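Local coordinates for protein 2-C-methyl-D-erythritol 4-phosphate cytidylyltransferase (Anaerococcus prevotii, PDB 4KT7) that probably catalyses the transfer of a cytidylyl group from CTP to 2-C-methyl-D-erythritol 4-phosphate, a step of isoprenoid biosynthesis, at residues D54-E65 against G77-S85. Numbering follows the deposited sequence.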
ATOM      1  N   ASP A  54      -7.354 -10.283  28.955  1.00 22.28           N
ATOM      2  CA  ASP A  54      -7.419 -10.197  30.423  1.00 32.28           C
ATOM      3  C   ASP A  54      -6.749  -8.955  31.002  1.00 31.83           C
ATOM      4  O   ASP A  54      -7.073  -8.537  32.109  1.00 33.34           O
ATOM      5  CB  ASP A  54      -6.831 -11.449  31.077  1.00 24.14           C
ATOM      6  CG  ASP A  54      -7.596 -12.704  30.715  1.00 24.99           C
ATOM      7  OD1 ASP A  54      -8.739 -12.830  31.180  1.00 31.92           O
ATOM      8  OD2 ASP A  54      -7.053 -13.556  29.962  1.00 30.67           O
ATOM      9  N   GLU A  55      -5.809  -8.381  30.263  1.00 26.22           N
ATOM     10  CA  GLU A  55      -5.140  -7.156  30.700  1.00 29.11           C
ATOM     11  C   GLU A  55      -4.617  -6.395  29.508  1.00 27.30           C
ATOM     12  O   GLU A  55      -4.319  -6.988  28.469  1.00 24.26           O
ATOM     13  CB  GLU A  55      -3.944  -7.471  31.597  1.00 21.75           C
ATOM     14  CG  GLU A  55      -2.724  -7.944  30.835  1.00 19.68           C
ATOM     15  CD  GLU A  55      -1.530  -8.265  31.734  1.00 32.20           C
ATOM     16  OE1 GLU A  55      -1.530  -7.887  32.934  1.00 32.96           O
ATOM     17  OE2 GLU A  55      -0.587  -8.907  31.228  1.00 25.50           O
ATOM     18  N   ILE A  56      -4.469  -5.082  29.671  1.00 23.27           N
ATOM     19  CA  ILE A  56      -3.987  -4.223  28.590  1.00 20.98           C
ATOM     20  C   ILE A  56      -2.816  -3.373  29.078  1.00 26.92           C
ATOM     21  O   ILE A  56      -2.939  -2.639  30.071  1.00 28.46           O
ATOM     22  CB  ILE A  56      -5.110  -3.272  28.104  1.00 28.18           C
ATOM     23  CG1 ILE A  56      -6.315  -4.064  27.576  1.00 26.02           C
ATOM     24  CG2 ILE A  56      -4.586  -2.294  27.034  1.00 26.68           C
ATOM     25  CD1 ILE A  56      -7.471  -3.153  27.123  1.00 24.16           C
ATOM     26  N   ILE A  57      -1.693  -3.467  28.371  1.00 21.83           N
ATOM     27  CA  ILE A  57      -0.487  -2.702  28.688  1.00 19.36           C
ATOM     28  C   ILE A  57      -0.261  -1.668  27.594  1.00 20.25           C
ATOM     29  O   ILE A  57      -0.092  -2.027  26.420  1.00 22.81           O
ATOM     30  CB  ILE A  57       0.779  -3.595  28.724  1.00 24.94           C
ATOM     31  CG1 ILE A  57       0.584  -4.799  29.646  1.00 23.57           C
ATOM     32  CG2 ILE A  57       1.992  -2.787  29.167  1.00 34.67           C
ATOM     33  CD1 ILE A  57       0.155  -4.446  30.983  1.00 25.61           C
ATOM     34  N   LEU A  58      -0.307  -0.392  27.972  1.00 20.54           N
ATOM     35  CA  LEU A  58       0.025   0.701  27.066  1.00 27.47           C
ATOM     36  C   LEU A  58       1.500   0.985  27.191  1.00 33.05           C
ATOM     37  O   LEU A  58       2.040   1.080  28.291  1.00 20.97           O
ATOM     38  CB  LEU A  58      -0.734   1.974  27.432  1.00 25.66           C
ATOM     39  CG  LEU A  58      -2.214   1.999  27.085  1.00 36.24           C
ATOM     40  CD1 LEU A  58      -2.915   3.091  27.885  1.00 39.52           C
ATOM     41  CD2 LEU A  58      -2.351   2.274  25.606  1.00 38.06           C
ATOM     42  N   VAL A  59       2.174   1.129  26.068  1.00 19.41           N
ATOM     43  CA  VAL A  59       3.558   1.554  26.150  1.00 22.51           C
ATOM     44  C   VAL A  59       3.615   2.983  25.624  1.00 21.49           C
ATOM     45  O   VAL A  59       3.244   3.247  24.465  1.00 23.70           O
ATOM     46  CB  VAL A  59       4.481   0.610  25.368  1.00 20.06           C
ATOM     47  CG1 VAL A  59       5.918   0.979  25.615  1.00 18.12           C
ATOM     48  CG2 VAL A  59       4.245  -0.861  25.801  1.00 24.47           C
ATOM     49  N   ILE A  60       4.063   3.907  26.473  1.00 24.42           N
ATOM     50  CA  ILE A  60       3.943   5.333  26.176  1.00 23.46           C
ATOM     51  C   ILE A  60       5.273   6.082  26.166  1.00 26.40           C
ATOM     52  O   ILE A  60       6.300   5.573  26.625  1.00 31.13           O
ATOM     53  CB  ILE A  60       3.015   6.032  27.188  1.00 25.73           C
ATOM     54  CG1 ILE A  60       3.672   6.076  28.569  1.00 26.20           C
ATOM     55  CG2 ILE A  60       1.662   5.323  27.241  1.00 24.78           C
ATOM     56  CD1 ILE A  60       2.991   7.038  29.570  1.00 28.42           C
ATOM     57  N   ARG A  61       5.241   7.305  25.645  1.00 29.76           N
ATOM     58  CA  ARG A  61       6.340   8.232  25.845  1.00 31.05           C
ATOM     59  C   ARG A  61       6.183   8.834  27.233  1.00 32.06           C
ATOM     60  O   ARG A  61       5.064   9.136  27.656  1.00 34.41           O
ATOM     61  CB  ARG A  61       6.287   9.347  24.803  1.00 33.11           C
ATOM     62  CG  ARG A  61       6.560   8.885  23.389  1.00 38.85           C
ATOM     63  CD  ARG A  61       6.497  10.061  22.424  1.00 49.22           C
ATOM     64  NE  ARG A  61       7.071  11.285  22.983  1.00 53.70           N
ATOM     65  CZ  ARG A  61       8.358  11.618  22.912  1.00 56.80           C
ATOM     66  NH1 ARG A  61       9.222  10.812  22.312  1.00 57.10           N
ATOM     67  NH2 ARG A  61       8.776  12.759  23.448  1.00 55.18           N
ATOM     68  N   LYS A  62       7.290   9.030  27.940  1.00 34.12           N
ATOM     69  CA  LYS A  62       7.224   9.602  29.276  1.00 38.32           C
ATOM     70  C   LYS A  62       6.558  10.983  29.274  1.00 43.19           C
ATOM     71  O   LYS A  62       5.871  11.359  30.234  1.00 41.01           O
ATOM     72  CB  LYS A  62       8.622   9.682  29.905  1.00 39.52           C
ATOM     73  CG  LYS A  62       8.618  10.387  31.253  1.00 45.84           C
ATOM     74  CD  LYS A  62       9.948  10.328  32.006  1.00 53.12           C
ATOM     75  CE  LYS A  62       9.850  11.197  33.268  1.00 60.82           C
ATOM     76  NZ  LYS A  62      10.887  10.887  34.296  1.00 65.18           N
ATOM     77  N   ASP A  63       6.755  11.729  28.191  1.00 41.62           N
ATOM     78  CA  ASP A  63       6.228  13.086  28.082  1.00 43.03           C
ATOM     79  C   ASP A  63       4.698  13.142  27.988  1.00 40.27           C
ATOM     80  O   ASP A  63       4.090  14.195  28.240  1.00 38.31           O
ATOM     81  CB  ASP A  63       6.834  13.796  26.866  1.00 48.34           C
ATOM     82  CG  ASP A  63       8.336  13.952  26.965  1.00 58.98           C
ATOM     83  OD1 ASP A  63       8.880  13.810  28.082  1.00 58.56           O
ATOM     84  OD2 ASP A  63       8.968  14.233  25.920  1.00 65.05           O
ATOM     85  N   ASP A  64       4.087  12.020  27.609  1.00 40.72           N
ATOM     86  CA  ASP A  64       2.633  11.939  27.434  1.00 33.38           C
ATOM     87  C   ASP A  64       1.926  11.397  28.680  1.00 38.80           C
ATOM     88  O   ASP A  64       0.713  11.164  28.651  1.00 40.39           O
ATOM     89  CB  ASP A  64       2.285  11.012  26.266  1.00 31.19           C
ATOM     90  CG  ASP A  64       2.550  11.631  24.899  1.00 41.17           C
ATOM     91  OD1 ASP A  64       2.437  12.866  24.739  1.00 32.82           O
ATOM     92  OD2 ASP A  64       2.840  10.858  23.961  1.00 40.06           O
ATOM     93  N   GLU A  65       2.672  11.197  29.768  1.00 37.41           N
ATOM     94  CA  GLU A  65       2.137  10.499  30.942  1.00 36.76           C
ATOM     95  C   GLU A  65       0.885  11.146  31.565  1.00 38.13           C
ATOM     96  O   GLU A  65      -0.090  10.458  31.852  1.00 36.27           O
ATOM     97  CB  GLU A  65       3.220  10.283  32.008  1.00 38.92           C
ATOM     98  CG  GLU A  65       2.712   9.506  33.224  1.00 41.96           C
ATOM     99  CD  GLU A  65       3.817   9.088  34.183  1.00 45.58           C
ATOM    100  OE1 GLU A  65       4.954   9.603  34.053  1.00 41.96           O
ATOM    101  OE2 GLU A  65       3.545   8.245  35.074  1.00 48.19           O
ATOM    102  N   GLY A  77     -11.197  -1.185  33.455  1.00 74.88           N
ATOM    103  CA  GLY A  77     -10.520  -2.463  33.334  1.00 69.64           C
ATOM    104  C   GLY A  77      -9.113  -2.593  33.881  1.00 64.47           C
ATOM    105  O   GLY A  77      -8.563  -1.669  34.493  1.00 60.95           O
ATOM    106  N   ASN A  78      -8.537  -3.773  33.662  1.00 61.84           N
ATOM    107  CA  ASN A  78      -7.166  -4.053  34.049  1.00 57.82           C
ATOM    108  C   ASN A  78      -6.238  -3.442  33.008  1.00 49.96           C
ATOM    109  O   ASN A  78      -5.627  -4.150  32.191  1.00 39.61           O
ATOM    110  CB  ASN A  78      -6.949  -5.563  34.169  1.00 63.14           C
ATOM    111  CG  ASN A  78      -5.617  -5.918  34.805  1.00 67.17           C
ATOM    112  OD1 ASN A  78      -4.887  -5.045  35.277  1.00 74.23           O
ATOM    113  ND2 ASN A  78      -5.300  -7.208  34.829  1.00 63.96           N
ATOM    114  N   ILE A  79      -6.155  -2.116  33.029  1.00 48.35           N
ATOM    115  CA  ILE A  79      -5.344  -1.381  32.069  1.00 46.40           C
ATOM    116  C   ILE A  79      -4.276  -0.577  32.795  1.00 44.76           C
ATOM    117  O   ILE A  79      -4.579   0.169  33.725  1.00 46.47           O
ATOM    118  CB  ILE A  79      -6.207  -0.405  31.248  1.00 47.32           C
ATOM    119  CG1 ILE A  79      -7.361  -1.146  30.574  1.00 49.00           C
ATOM    120  CG2 ILE A  79      -5.361   0.322  30.212  1.00 45.84           C
ATOM    121  CD1 ILE A  79      -8.057  -0.329  29.502  1.00 50.70           C
ATOM    122  N   ARG A  80      -3.027  -0.721  32.375  1.00 37.47           N
ATOM    123  CA  ARG A  80      -1.966   0.098  32.948  1.00 36.38           C
ATOM    124  C   ARG A  80      -0.958   0.461  31.873  1.00 30.62           C
ATOM    125  O   ARG A  80      -1.103   0.058  30.713  1.00 35.60           O
ATOM    126  CB  ARG A  80      -1.291  -0.626  34.113  1.00 39.56           C
ATOM    127  CG  ARG A  80      -0.685  -1.960  33.720  1.00 40.98           C
ATOM    128  CD  ARG A  80      -0.142  -2.737  34.922  1.00 43.05           C
ATOM    129  NE  ARG A  80       0.646  -3.884  34.468  1.00 45.69           N
ATOM    130  CZ  ARG A  80       0.138  -5.090  34.235  1.00 45.06           C
ATOM    131  NH1 ARG A  80      -1.156  -5.308  34.432  1.00 46.46           N
ATOM    132  NH2 ARG A  80       0.920  -6.075  33.802  1.00 36.04           N
ATOM    133  N   TYR A  81       0.062   1.222  32.252  1.00 26.67           N
ATOM    134  CA  TYR A  81       1.056   1.671  31.283  1.00 24.90           C
ATOM    135  C   TYR A  81       2.478   1.541  31.797  1.00 35.46           C
ATOM    136  O   TYR A  81       2.715   1.604  33.013  1.00 31.26           O
ATOM    137  CB  TYR A  81       0.773   3.122  30.875  1.00 25.93           C
ATOM    138  CG  TYR A  81       0.914   4.143  31.993  1.00 28.20           C
ATOM    139  CD1 TYR A  81       2.154   4.680  32.325  1.00 33.96           C
ATOM    140  CD2 TYR A  81      -0.202   4.598  32.686  1.00 33.77           C
ATOM    141  CE1 TYR A  81       2.277   5.625  33.332  1.00 34.17           C
ATOM    142  CE2 TYR A  81      -0.086   5.537  33.700  1.00 36.83           C
ATOM    143  CZ  TYR A  81       1.156   6.045  34.013  1.00 40.03           C
ATOM    144  OH  TYR A  81       1.272   6.983  35.012  1.00 42.78           O
ATOM    145  N   VAL A  82       3.412   1.369  30.860  1.00 25.41           N
ATOM    146  CA  VAL A  82       4.847   1.446  31.127  1.00 31.02           C
ATOM    147  C   VAL A  82       5.488   2.427  30.146  1.00 29.47           C
ATOM    148  O   VAL A  82       4.898   2.743  29.103  1.00 27.96           O
ATOM    149  CB  VAL A  82       5.545   0.061  31.002  1.00 24.28           C
ATOM    150  CG1 VAL A  82       5.112  -0.844  32.149  1.00 25.81           C
ATOM    151  CG2 VAL A  82       5.214  -0.588  29.677  1.00 22.19           C
ATOM    152  N   TYR A  83       6.687   2.907  30.472  1.00 23.97           N
ATOM    153  CA  TYR A  83       7.396   3.812  29.573  1.00 21.72           C
ATOM    154  C   TYR A  83       7.994   3.001  28.427  1.00 21.35           C
ATOM    155  O   TYR A  83       8.476   1.882  28.630  1.00 19.96           O
ATOM    156  CB  TYR A  83       8.532   4.543  30.296  1.00 23.07           C
ATOM    157  CG  TYR A  83       8.118   5.534  31.368  1.00 25.42           C
ATOM    158  CD1 TYR A  83       6.829   6.027  31.445  1.00 33.58           C
ATOM    159  CD2 TYR A  83       9.047   5.982  32.302  1.00 31.35           C
ATOM    160  CE1 TYR A  83       6.471   6.949  32.435  1.00 38.74           C
ATOM    161  CE2 TYR A  83       8.708   6.889  33.285  1.00 38.63           C
ATOM    162  CZ  TYR A  83       7.425   7.372  33.351  1.00 40.78           C
ATOM    163  OH  TYR A  83       7.115   8.274  34.342  1.00 43.01           O
ATOM    164  N   GLY A  84       7.984   3.563  27.220  1.00 21.38           N
ATOM    165  CA  GLY A  84       8.600   2.885  26.088  1.00 20.03           C
ATOM    166  C   GLY A  84      10.086   3.202  25.993  1.00 23.73           C
ATOM    167  O   GLY A  84      10.664   3.745  26.925  1.00 24.57           O
ATOM    168  N   SER A  85      10.715   2.869  24.874  1.00 21.31           N
ATOM    169  CA  SER A  85      12.143   3.126  24.741  1.00 19.81           C
ATOM    170  C   SER A  85      12.444   3.837  23.427  1.00 23.38           C
ATOM    171  O   SER A  85      11.626   4.628  22.957  1.00 24.67           O
ATOM    172  CB  SER A  85      12.942   1.833  24.874  1.00 16.86           C
ATOM    173  OG  SER A  85      14.326   2.117  24.967  1.00 22.25           O
TER
HETATM  174  O   HOH W   1      -2.603  -7.915  35.591  1.00 55.91           O
HETATM  175  O   HOH W   2       9.024   9.019  35.690  1.00 40.40           O
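Glu55 OE1 is gripped by both terminal nitrogens of Arg80, with NH1 at 3.0 Å and NH2 at 3.2 Å. Both approach from one face of the carboxylate, well out of its plane, and a water bridges OE1 to Asn78 ND2. An arginine suits this place because its long chain first lies along Ile57, whose CD1 sits over the centre of the guanidinium, 3.3 Å from Arg80 CZ. Arg80 NH2 is divided between Glu55 OE1 and Ala98 O; together with Ser11 OG and Asp100 N on Glu55 OE2, the guanidinium probably favours the ionised form of this buried acid.

Between the strands, Leu58 N donates to Arg80 O and Leu58 O accepts from Val82 N (2.9 Å), part of a six-bond parallel ladder ending at Gly84 N. There the glycine, having no side chain, lets Val59 CG1 come to 3.3 Å from Gly84 CA. Beta-branched residues fit the strands: Ile56 and Ile79 lie side by side on one face, Val59 and Val82 meet on the other.

Past the strand, Glu65 is shared by two tyrosines. Glu65 OE1 accepts from Tyr83 OH and Glu65 OE2, by its anti lone pair, from Tyr81 OH, both at 2.6 Å. Its extended chain, with CG anti to N (chi1 -178°), carries the carboxylate to both hydroxyls, and Lys62 CB stands over the Tyr83 ring in a CH-pi contact, 4.1 Å from its centroid.

Parallel strands 55-60 and 79-83, joined through helix 65-73, form a beta-alpha-beta crossover of the family's Rossmann-like, GT-A type sheet: Leu72 packs against Leu58, Ile79 and Tyr81, helix 39-48 meets Ile56 and Leu58, and strand 10-16 pairs with the other edge of strand 55-60.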